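AB hydrolase-1 domain-containing protein (Thermoplasma acidophilum DSM 1728, PDB 3BDI) is probably a cytoplasmic hydrolase of the alpha/beta hydrolase superfamily, a member of the ABHD14 family, whose natural substrate is not established. Local coordinates at residues T14-V22 against Y57-P65. Sequence-based numbering, arbitrary orientation.
Sequences TRVFQRKMV and YNVYAPDYP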
loop_
_atom_site.group_PDB
_atom_site.type_symbol
_atom_site.label_atom_id
_atom_site.label_comp_id
_atom_site.label_asym_id
_atom_site.label_seq_id
_atom_site.Cartn_x
_atom_site.Cartn_y
_atom_site.Cartn_z
ATOM N N THR A 14 3.510 -6.891 -18.880
ATOM C CA THR A 14 4.190 -5.672 -18.424
ATOM C C THR A 14 5.350 -6.052 -17.536
ATOM O O THR A 14 5.161 -6.788 -16.540
ATOM C CB THR A 14 3.213 -4.759 -17.682
ATOM O OG1 THR A 14 2.215 -4.324 -18.605
ATOM C CG2 THR A 14 3.921 -3.501 -17.110
ATOM N N ARG A 15 6.530 -5.530 -17.858
ATOM C CA ARG A 15 7.740 -5.790 -17.101
ATOM C C ARG A 15 7.850 -4.912 -15.849
ATOM O O ARG A 15 8.155 -3.724 -15.936
ATOM C CB ARG A 15 8.966 -5.628 -18.003
ATOM C CG ARG A 15 10.306 -6.044 -17.412
ATOM C CD ARG A 15 11.385 -5.770 -18.370
ATOM N NE ARG A 15 12.714 -6.207 -17.964
ATOM C CZ ARG A 15 13.661 -5.409 -17.480
ATOM N NH1 ARG A 15 13.465 -4.138 -17.253
ATOM N NH2 ARG A 15 14.850 -5.952 -17.201
ATOM N N VAL A 16 7.592 -5.508 -14.696
ATOM C CA VAL A 16 7.467 -4.826 -13.425
ATOM C C VAL A 16 8.714 -5.063 -12.593
ATOM O O VAL A 16 9.104 -6.210 -12.390
ATOM C CB VAL A 16 6.221 -5.356 -12.686
ATOM C CG1 VAL A 16 6.116 -4.778 -11.285
ATOM C CG2 VAL A 16 4.994 -5.001 -13.499
ATOM N N PHE A 17 9.325 -3.995 -12.102
ATOM C CA PHE A 17 10.374 -4.100 -11.101
ATOM C C PHE A 17 9.745 -4.304 -9.736
ATOM O O PHE A 17 8.782 -3.646 -9.377
ATOM C CB PHE A 17 11.207 -2.820 -11.057
ATOM C CG PHE A 17 12.269 -2.820 -9.982
ATOM C CD1 PHE A 17 13.370 -3.634 -10.116
ATOM C CD2 PHE A 17 12.181 -1.998 -8.854
ATOM C CE1 PHE A 17 14.324 -3.683 -9.142
ATOM C CE2 PHE A 17 13.140 -2.013 -7.874
ATOM C CZ PHE A 17 14.253 -2.856 -8.039
ATOM N N GLN A 18 10.303 -5.239 -8.966
ATOM C CA GLN A 18 9.893 -5.383 -7.575
ATOM C C GLN A 18 11.021 -5.700 -6.652
ATOM O O GLN A 18 12.054 -6.243 -7.050
ATOM C CB GLN A 18 8.791 -6.466 -7.419
ATOM C CG GLN A 18 9.277 -7.895 -7.634
ATOM C CD GLN A 18 8.173 -8.938 -7.384
ATOM O OE1 GLN A 18 7.029 -8.592 -7.123
ATOM N NE2 GLN A 18 8.492 -10.224 -7.534
ATOM N N ARG A 19 10.792 -5.381 -5.399
ATOM C CA ARG A 19 11.658 -5.737 -4.266
ATOM C C ARG A 19 10.869 -6.599 -3.315
ATOM O O ARG A 19 9.713 -6.318 -3.044
ATOM C CB ARG A 19 12.109 -4.471 -3.559
ATOM C CG ARG A 19 12.580 -3.378 -4.519
ATOM C CD ARG A 19 13.007 -2.144 -3.786
ATOM N NE ARG A 19 14.330 -2.294 -3.176
ATOM C CZ ARG A 19 14.732 -1.606 -2.105
ATOM N NH1 ARG A 19 13.876 -0.843 -1.440
ATOM N NH2 ARG A 19 15.978 -1.765 -1.658
ATOM N N LYS A 20 11.493 -7.681 -2.817
ATOM C CA LYS A 20 10.745 -8.565 -1.927
ATOM C C LYS A 20 11.646 -9.190 -0.890
ATOM O O LYS A 20 12.806 -9.356 -1.148
ATOM C CB LYS A 20 10.005 -9.659 -2.704
ATOM C CG LYS A 20 10.917 -10.663 -3.350
ATOM C CD LYS A 20 10.150 -11.626 -4.235
ATOM C CE LYS A 20 11.041 -12.747 -4.757
ATOM N NZ LYS A 20 10.389 -13.589 -5.828
HETATM N N MSE A 21 11.066 -9.488 0.265
HETATM C CA MSE A 21 11.737 -10.260 1.316
HETATM C C MSE A 21 10.759 -11.328 1.791
HETATM O O MSE A 21 9.783 -11.036 2.431
HETATM C CB MSE A 21 12.137 -9.334 2.439
HETATM C CG MSE A 21 12.949 -10.033 3.536
HETATM SE SE MSE A 21 13.760 -8.893 4.873
HETATM C CE MSE A 21 15.281 -8.233 3.917
ATOM N N VAL A 22 11.040 -12.553 1.385
ATOM C CA VAL A 22 10.056 -13.608 1.614
ATOM C C VAL A 22 10.731 -14.910 2.076
ATOM O O VAL A 22 11.896 -15.142 1.791
ATOM C CB VAL A 22 9.257 -13.880 0.312
ATOM C CG1 VAL A 22 8.585 -12.573 -0.222
ATOM C CG2 VAL A 22 10.151 -14.438 -0.713
ATOM N N TYR A 57 5.657 -11.410 8.197
ATOM C CA TYR A 57 5.095 -11.094 6.876
ATOM C C TYR A 57 6.121 -11.283 5.737
ATOM O O TYR A 57 7.274 -10.865 5.819
ATOM C CB TYR A 57 4.534 -9.658 6.841
ATOM C CG TYR A 57 3.216 -9.454 7.559
ATOM C CD1 TYR A 57 3.162 -9.333 8.960
ATOM C CD2 TYR A 57 2.004 -9.380 6.901
ATOM C CE1 TYR A 57 1.955 -9.144 9.635
ATOM C CE2 TYR A 57 0.795 -9.181 7.577
ATOM C CZ TYR A 57 0.734 -9.108 8.963
ATOM O OH TYR A 57 -0.458 -8.871 9.621
ATOM N N ASN A 58 5.694 -11.940 4.656
ATOM C CA ASN A 58 6.375 -11.855 3.365
ATOM C C ASN A 58 6.057 -10.468 2.809
ATOM O O ASN A 58 4.908 -10.065 2.793
ATOM C CB ASN A 58 5.890 -12.960 2.431
ATOM C CG ASN A 58 6.537 -14.281 2.740
ATOM O OD1 ASN A 58 7.565 -14.345 3.398
ATOM N ND2 ASN A 58 5.976 -15.334 2.191
ATOM N N VAL A 59 7.099 -9.775 2.349
ATOM C CA VAL A 59 6.981 -8.371 1.917
ATOM C C VAL A 59 7.295 -8.215 0.420
ATOM O O VAL A 59 8.331 -8.640 -0.047
ATOM C CB VAL A 59 7.904 -7.457 2.728
ATOM C CG1 VAL A 59 7.624 -5.982 2.414
ATOM C CG2 VAL A 59 7.753 -7.735 4.230
ATOM N N TYR A 60 6.373 -7.556 -0.276
ATOM C CA TYR A 60 6.505 -7.336 -1.730
ATOM C C TYR A 60 6.306 -5.855 -2.016
ATOM O O TYR A 60 5.412 -5.247 -1.442
ATOM C CB TYR A 60 5.408 -8.093 -2.476
ATOM C CG TYR A 60 5.413 -9.584 -2.239
ATOM C CD1 TYR A 60 4.748 -10.142 -1.165
ATOM C CD2 TYR A 60 6.122 -10.415 -3.068
ATOM C CE1 TYR A 60 4.762 -11.520 -0.953
ATOM C CE2 TYR A 60 6.121 -11.808 -2.856
ATOM C CZ TYR A 60 5.455 -12.321 -1.789
ATOM O OH TYR A 60 5.467 -13.706 -1.551
ATOM N N ALA A 61 7.111 -5.267 -2.901
ATOM C CA ALA A 61 6.919 -3.853 -3.253
ATOM C C ALA A 61 7.304 -3.624 -4.717
ATOM O O ALA A 61 8.494 -3.683 -5.037
ATOM C CB ALA A 61 7.779 -2.957 -2.363
ATOM N N PRO A 62 6.343 -3.407 -5.612
ATOM C CA PRO A 62 6.655 -3.090 -7.018
ATOM C C PRO A 62 6.731 -1.603 -7.300
ATOM O O PRO A 62 6.175 -0.781 -6.562
ATOM C CB PRO A 62 5.461 -3.664 -7.753
ATOM C CG PRO A 62 4.324 -3.466 -6.808
ATOM C CD PRO A 62 4.892 -3.519 -5.384
ATOM N N ASP A 63 7.395 -1.267 -8.405
ATOM C CA ASP A 63 7.216 0.049 -9.045
ATOM C C ASP A 63 5.970 -0.075 -9.915
ATOM O O ASP A 63 5.845 -1.033 -10.704
ATOM C CB ASP A 63 8.409 0.466 -9.859
ATOM C CG ASP A 63 9.625 0.792 -9.013
ATOM O OD1 ASP A 63 9.524 0.860 -7.781
ATOM O OD2 ASP A 63 10.708 0.978 -9.625
ATOM N N TYR A 64 5.018 0.829 -9.729
ATOM C CA TYR A 64 3.772 0.808 -10.495
ATOM C C TYR A 64 4.136 0.971 -11.976
ATOM O O TYR A 64 4.997 1.760 -12.298
ATOM C CB TYR A 64 2.798 1.907 -10.029
ATOM C CG TYR A 64 1.386 1.625 -10.560
ATOM C CD1 TYR A 64 0.577 0.679 -9.957
ATOM C CD2 TYR A 64 0.992 2.151 -11.761
ATOM C CE1 TYR A 64 -0.590 0.305 -10.505
ATOM C CE2 TYR A 64 -0.210 1.771 -12.332
ATOM C CZ TYR A 64 -1.013 0.885 -11.682
ATOM O OH TYR A 64 -2.175 0.438 -12.205
ATOM N N PRO A 65 3.460 0.249 -12.892
ATOM C CA PRO A 65 3.714 0.489 -14.324
ATOM C C PRO A 65 3.723 1.962 -14.708
ATOM O O PRO A 65 2.810 2.682 -14.352
ATOM C CB PRO A 65 2.582 -0.306 -15.007
ATOM C CG PRO A 65 2.354 -1.468 -14.047
ATOM C CD PRO A 65 2.489 -0.866 -12.683
HETATM O O HOH W 1 9.518 -11.900 5.162
#
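Val22 lays its CG1 methyl over one face of the Tyr60 ring, 3.5 Å from CZ, just past strand 14-21, which pairs antiparallel with strand 57-62 in the alpha/beta hydrolase sheet. This pairing joins the antiparallel strands to the sheet's parallel remainder. The branched valine suits the place because CG1, anti to the carbonyl carbon (chi1 -56°), is set over the ring, the side chains crossing at about a right angle, while CB packs on the Asn58 amide. Asn58 OD1 lies 3.2 Å from Val22 CA and accepts a hydrogen bond from Thr23 N, tying down the chain. With an alanine in place of Asn58, the Thr23 N-H would probably lose its mate and Val22 CB the amide beside it. Lys20 suits its spot because its aliphatic CB packs by the Tyr60 ring, 4.0 Å from CD2, while the long chain carries the ammonium to Glu7. Beyond, Val16 CG1 runs alongside Pro62, touching CB at 3.8 Å. Proline fits this pairing, since a non-hydrogen-bonded pair with Gln18 needs no N-H from it toward strand 14-21. Asp63 OD2 comes obliquely to Phe17 CD2 (3.4 Å), ring and carboxylate planes 50° apart; an aspartate suits because OD1 bonds Ser40 OG and OD2 Arg69 N. Mid-pairing, Arg19 N gives Ala61 O a nearly straight bond (171°). Back at the Val22 end, one water donates to Met21 O, at 2.9 Å, and Tyr57 O.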